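FACT complex subunit SPT16 (Ashbya gossypii, PDB 6A8M) probably acts within the FACT complex as a histone chaperone that reorganizes nucleosomes during transcription, replication and repair, this chain being its N-terminal, peptidase-like part. Local coordinates at residues 284-289 and 305-310; 313-318 and 436-441. All coordinates share one frame; numbering follows the deposited sequence.

Contact 1 of 2, residues 284-289 and 305-310; sequences NGCILA and TFLIDP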
# COMPACT_ATOMS: atom_id res chain seq x y z
N ASN A 284 -23.44 16.90 12.93
CA ASN A 284 -24.26 16.17 13.88
C ASN A 284 -23.97 14.69 13.72
O ASN A 284 -23.61 14.24 12.64
CB ASN A 284 -25.75 16.41 13.67
CG ASN A 284 -26.31 17.40 14.64
OD1 ASN A 284 -26.38 17.13 15.84
ND2 ASN A 284 -26.72 18.55 14.13
N GLY A 285 -24.16 13.94 14.81
CA GLY A 285 -24.07 12.49 14.71
C GLY A 285 -22.66 12.01 14.40
O GLY A 285 -21.69 12.45 15.03
N CYS A 286 -22.53 11.11 13.43
CA CYS A 286 -21.24 10.51 13.10
C CYS A 286 -20.59 11.16 11.87
O CYS A 286 -21.26 11.41 10.86
CB CYS A 286 -21.38 9.00 12.87
SG CYS A 286 -22.00 8.11 14.32
N ILE A 287 -19.29 11.43 11.97
CA ILE A 287 -18.49 11.94 10.86
C ILE A 287 -17.28 11.04 10.69
O ILE A 287 -16.55 10.79 11.66
CB ILE A 287 -18.07 13.39 11.09
CG1 ILE A 287 -19.32 14.25 11.29
CG2 ILE A 287 -17.18 13.89 9.94
CD1 ILE A 287 -19.03 15.68 11.69
N LEU A 288 -17.08 10.53 9.47
CA LEU A 288 -16.00 9.60 9.18
C LEU A 288 -14.83 10.33 8.54
O LEU A 288 -15.01 11.15 7.63
CB LEU A 288 -16.46 8.50 8.23
CG LEU A 288 -17.74 7.74 8.63
CD1 LEU A 288 -17.93 6.58 7.65
CD2 LEU A 288 -17.71 7.24 10.06
N ALA A 289 -13.62 10.00 8.99
CA ALA A 289 -12.42 10.58 8.41
C ALA A 289 -11.38 9.50 8.21
O ALA A 289 -11.25 8.58 9.03
CB ALA A 289 -11.86 11.68 9.31
N THR A 305 -13.82 7.86 13.65
CA THR A 305 -15.18 8.39 13.65
C THR A 305 -15.24 9.49 14.70
O THR A 305 -14.76 9.31 15.83
CB THR A 305 -16.20 7.29 13.99
OG1 THR A 305 -16.10 6.23 13.03
CG2 THR A 305 -17.62 7.84 13.95
N PHE A 306 -15.78 10.64 14.33
CA PHE A 306 -16.00 11.73 15.27
C PHE A 306 -17.50 11.82 15.54
O PHE A 306 -18.31 11.63 14.62
CB PHE A 306 -15.42 13.03 14.73
CG PHE A 306 -13.96 12.96 14.43
CD1 PHE A 306 -13.01 13.09 15.44
CD2 PHE A 306 -13.52 12.71 13.14
CE1 PHE A 306 -11.63 13.00 15.17
CE2 PHE A 306 -12.16 12.58 12.86
CZ PHE A 306 -11.21 12.74 13.86
N LEU A 307 -17.86 12.04 16.80
CA LEU A 307 -19.25 12.08 17.23
C LEU A 307 -19.60 13.49 17.68
O LEU A 307 -18.90 14.07 18.51
CB LEU A 307 -19.51 11.09 18.38
CG LEU A 307 -19.07 9.64 18.16
CD1 LEU A 307 -19.31 8.82 19.44
CD2 LEU A 307 -19.85 9.07 17.01
N ILE A 308 -20.66 14.05 17.10
CA ILE A 308 -21.14 15.39 17.45
C ILE A 308 -22.52 15.21 18.07
O ILE A 308 -23.47 14.84 17.37
CB ILE A 308 -21.24 16.31 16.23
CG1 ILE A 308 -19.97 16.24 15.38
CG2 ILE A 308 -21.63 17.72 16.68
CD1 ILE A 308 -18.70 16.52 16.12
N ASP A 309 -22.64 15.50 19.37
CA ASP A 309 -23.88 15.32 20.10
C ASP A 309 -24.52 13.96 19.77
O ASP A 309 -25.69 13.89 19.41
CB ASP A 309 -24.85 16.45 19.78
CG ASP A 309 -24.38 17.78 20.34
OD1 ASP A 309 -24.02 17.81 21.53
OD2 ASP A 309 -24.38 18.79 19.60
N PRO A 310 -23.76 12.88 19.88
CA PRO A 310 -24.26 11.57 19.44
C PRO A 310 -25.44 11.08 20.27
O PRO A 310 -25.55 11.37 21.46
CB PRO A 310 -23.05 10.65 19.63
CG PRO A 310 -22.33 11.28 20.79
CD PRO A 310 -22.44 12.76 20.53
O HOH W 1 -26.73 14.31 16.66
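An antiparallel beta hairpin of the M24 peptidase-like (pita-bread) domain pairs Gly285 of strand 285-295 with Ile308 of strand 298-308, where the ends of the two strands meet. Two hydrogen-bonded pairs carry the backbone. Gly285 N donates to Ile308 O (2.8 Å), the most bent bond of the four; Ile308 N returns a straighter one to Gly285 O. Ile287 and Phe306 exchange a second reciprocal pair, with Phe306 N to Ile287 O the straightest of the four at 173°. Between them, Leu307 CA-H points at Gly285 O, a weaker contact of 3.3 Å. On the face of the sheet bearing Ile287, Phe306 and Ile308, the two isoleucines cross obliquely, CD1 of Ile287 resting on CG1 of Ile308 at 3.8 Å. Phe306 has CG anti to its carbonyl carbon (chi1 -58°), and CE2 of its ring takes Ala289 CB at the edge, in plane. Leu199 and Leu203 of helix 179-208 pack against this side. The other face turns toward strand 412-424 and helix 312-332. Here Cys286 SG, anti to its own carbonyl carbon, touches Leu307 CD2 at 3.6 Å. Leu288 and Thr305 lie side by side and point the same way, bringing CD2 of the leucine against the hydroxyl and methyl of the threonine; Thr305 OG1 is hydrogen-bonded to Gln416 O, so this buried polar atom is satisfied. Where the pairing ends, Gly285 has a positive phi (67°). A water sits just past this end of the pairing: Asn284 OD1 and Asp309 O both lie 3.0 Å from it, and it accepts a weak bond from Gly285 N.

Contact 2 of 2, residues 313-318 and 436-441; sequences EMTDNY and KSRSQI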
# COMPACT_ATOMS: atom_id res chain seq x y z
N GLU A 313 -27.52 5.30 21.02
CA GLU A 313 -27.19 4.16 20.18
C GLU A 313 -25.88 4.38 19.45
O GLU A 313 -25.10 3.43 19.26
CB GLU A 313 -28.33 3.86 19.21
CG GLU A 313 -29.58 3.32 19.90
CD GLU A 313 -30.77 3.21 18.99
OE1 GLU A 313 -30.61 3.42 17.77
OE2 GLU A 313 -31.88 2.91 19.51
N MET A 314 -25.58 5.62 19.05
CA MET A 314 -24.31 5.89 18.40
C MET A 314 -23.14 5.64 19.35
O MET A 314 -22.14 5.02 18.96
CB MET A 314 -24.27 7.32 17.87
CG MET A 314 -25.23 7.57 16.76
SD MET A 314 -25.29 9.31 16.35
CE MET A 314 -26.77 9.34 15.36
N THR A 315 -23.25 6.10 20.60
CA THR A 315 -22.12 5.92 21.52
C THR A 315 -21.96 4.46 21.90
O THR A 315 -20.84 3.97 22.01
CB THR A 315 -22.27 6.78 22.78
OG1 THR A 315 -23.35 6.30 23.60
CG2 THR A 315 -22.48 8.23 22.40
N ASP A 316 -23.07 3.75 22.07
CA ASP A 316 -22.98 2.33 22.40
C ASP A 316 -22.31 1.56 21.26
O ASP A 316 -21.47 0.69 21.49
CB ASP A 316 -24.37 1.78 22.69
CG ASP A 316 -24.95 2.28 24.02
OD1 ASP A 316 -24.20 2.92 24.80
OD2 ASP A 316 -26.15 2.03 24.28
N ASN A 317 -22.68 1.87 20.02
CA ASN A 317 -22.10 1.15 18.90
C ASN A 317 -20.67 1.58 18.63
O ASN A 317 -19.87 0.77 18.18
CB ASN A 317 -22.98 1.30 17.67
CG ASN A 317 -24.28 0.53 17.81
OD1 ASN A 317 -24.35 -0.45 18.57
ND2 ASN A 317 -25.32 0.99 17.13
N TYR A 318 -20.32 2.84 18.92
CA TYR A 318 -18.92 3.21 18.82
C TYR A 318 -18.09 2.49 19.88
O TYR A 318 -16.97 2.06 19.62
CB TYR A 318 -18.72 4.72 18.93
CG TYR A 318 -17.25 5.06 18.81
CD1 TYR A 318 -16.65 5.15 17.56
CD2 TYR A 318 -16.45 5.20 19.93
CE1 TYR A 318 -15.28 5.42 17.44
CE2 TYR A 318 -15.09 5.48 19.82
CZ TYR A 318 -14.51 5.59 18.56
OH TYR A 318 -13.17 5.85 18.42
N LYS A 436 -8.40 7.28 19.84
CA LYS A 436 -9.72 6.82 19.43
C LYS A 436 -10.63 6.68 20.64
O LYS A 436 -11.70 6.08 20.53
CB LYS A 436 -9.64 5.49 18.68
CG LYS A 436 -8.80 4.43 19.42
CD LYS A 436 -8.29 3.40 18.42
CE LYS A 436 -7.48 2.31 19.09
NZ LYS A 436 -6.68 1.54 18.07
N SER A 437 -10.22 7.21 21.79
CA SER A 437 -11.07 7.14 22.97
C SER A 437 -12.32 7.96 22.71
O SER A 437 -12.23 9.08 22.19
CB SER A 437 -10.32 7.68 24.18
OG SER A 437 -9.22 6.82 24.46
N ARG A 438 -13.49 7.41 23.05
CA ARG A 438 -14.74 8.11 22.74
C ARG A 438 -14.76 9.51 23.33
O ARG A 438 -15.19 10.46 22.68
CB ARG A 438 -15.94 7.29 23.24
CG ARG A 438 -17.28 7.97 22.91
CD ARG A 438 -18.47 7.01 22.89
NE ARG A 438 -18.64 6.27 24.14
CZ ARG A 438 -19.24 6.75 25.23
NH1 ARG A 438 -19.72 7.99 25.24
NH2 ARG A 438 -19.37 5.99 26.31
N SER A 439 -14.25 9.67 24.55
CA SER A 439 -14.25 10.97 25.20
C SER A 439 -13.46 12.01 24.44
O SER A 439 -13.65 13.21 24.68
CB SER A 439 -13.69 10.84 26.62
OG SER A 439 -12.36 10.34 26.57
N GLN A 440 -12.55 11.59 23.55
CA GLN A 440 -11.68 12.51 22.82
C GLN A 440 -12.04 12.66 21.36
O GLN A 440 -11.43 13.50 20.68
CB GLN A 440 -10.22 12.08 22.92
CG GLN A 440 -9.65 12.26 24.32
CD GLN A 440 -8.23 11.80 24.42
OE1 GLN A 440 -7.96 10.60 24.44
NE2 GLN A 440 -7.31 12.75 24.44
N ILE A 441 -12.97 11.86 20.84
CA ILE A 441 -13.48 12.03 19.49
C ILE A 441 -14.93 12.52 19.50
O ILE A 441 -15.57 12.61 18.44
CB ILE A 441 -13.28 10.76 18.63
CG1 ILE A 441 -13.91 9.48 19.21
CG2 ILE A 441 -11.79 10.49 18.47
CD1 ILE A 441 -15.41 9.36 19.16
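Tyr318 reaches from helix 312-332 to the backbone of Lys436, its hydroxyl donating a short hydrogen bond to Lys436 O (2.6 Å). The donor stands 22° out of the carbonyl plane, while the carbonyl oxygen itself lies at the edge of the ring, near its plane. With CG anti to the backbone N (chi1 -179°), the Tyr318 side chain is carried away from its own helix backbone, toward segment 436-441. Over one ring face comes Ile441, tip to tip with the tyrosine: its CD1 forms a CH-pi contact 4.1 Å from the Tyr318 ring centroid, displaced toward CZ and CE2. Arg438 slides past the ring in the opposite direction, its CB 3.9 Å from Tyr318 CD2 and its guanidinium plane steeply turned to the ring. Beyond the ring, that guanidinium lays one face over Thr315 CB, with Arg438 NH1 3.7 Å from this carbon. An alanine in place of Tyr318 would probably leave Lys436 O without its hydroxyl donor and open a gap between Ile441 CD1 and the Arg438 aliphatic chain. In the next shell, Arg438 NE makes a salt bridge to Asp319, holding the guanidinium beside the helix. Lys436 NZ forms a salt bridge to Asp419 OD2 and a hydrogen bond to Gln325 OE1, and Thr315 OG1 bonds back to Asp312 O. A short, weakly bonded helical turn presents Arg438 and Ile441 together. Through the Tyr318 ring, this C-terminal turn of the chain packs on the first turns of helix 312-332 of the pita-bread (M24 peptidase-like) fold.

How the contacts relate
Both segments of contact 1 precede those of contact 2 along the chain; strand 298-308 of the hairpin is followed directly by helix 312-332. Their centres lie about 9 Å apart, on the same side of the chain's centre. The C-terminal segment 436-441 returns after 117 intervening residues to join them: Leu307 N probably hydrogen-bonds to Ile441 O (2.9 Å), and Ile441 CD1 packs on Thr305 O. Pro310 CG also meets Thr315 CG2. Strand 442-443 then continues parallel to strand 298-308, extending the sheet that contact 1 belongs to. Hairpin, helix and the C-terminal end of this construct thus form one continuous packed unit at this end of the peptidase-like domain.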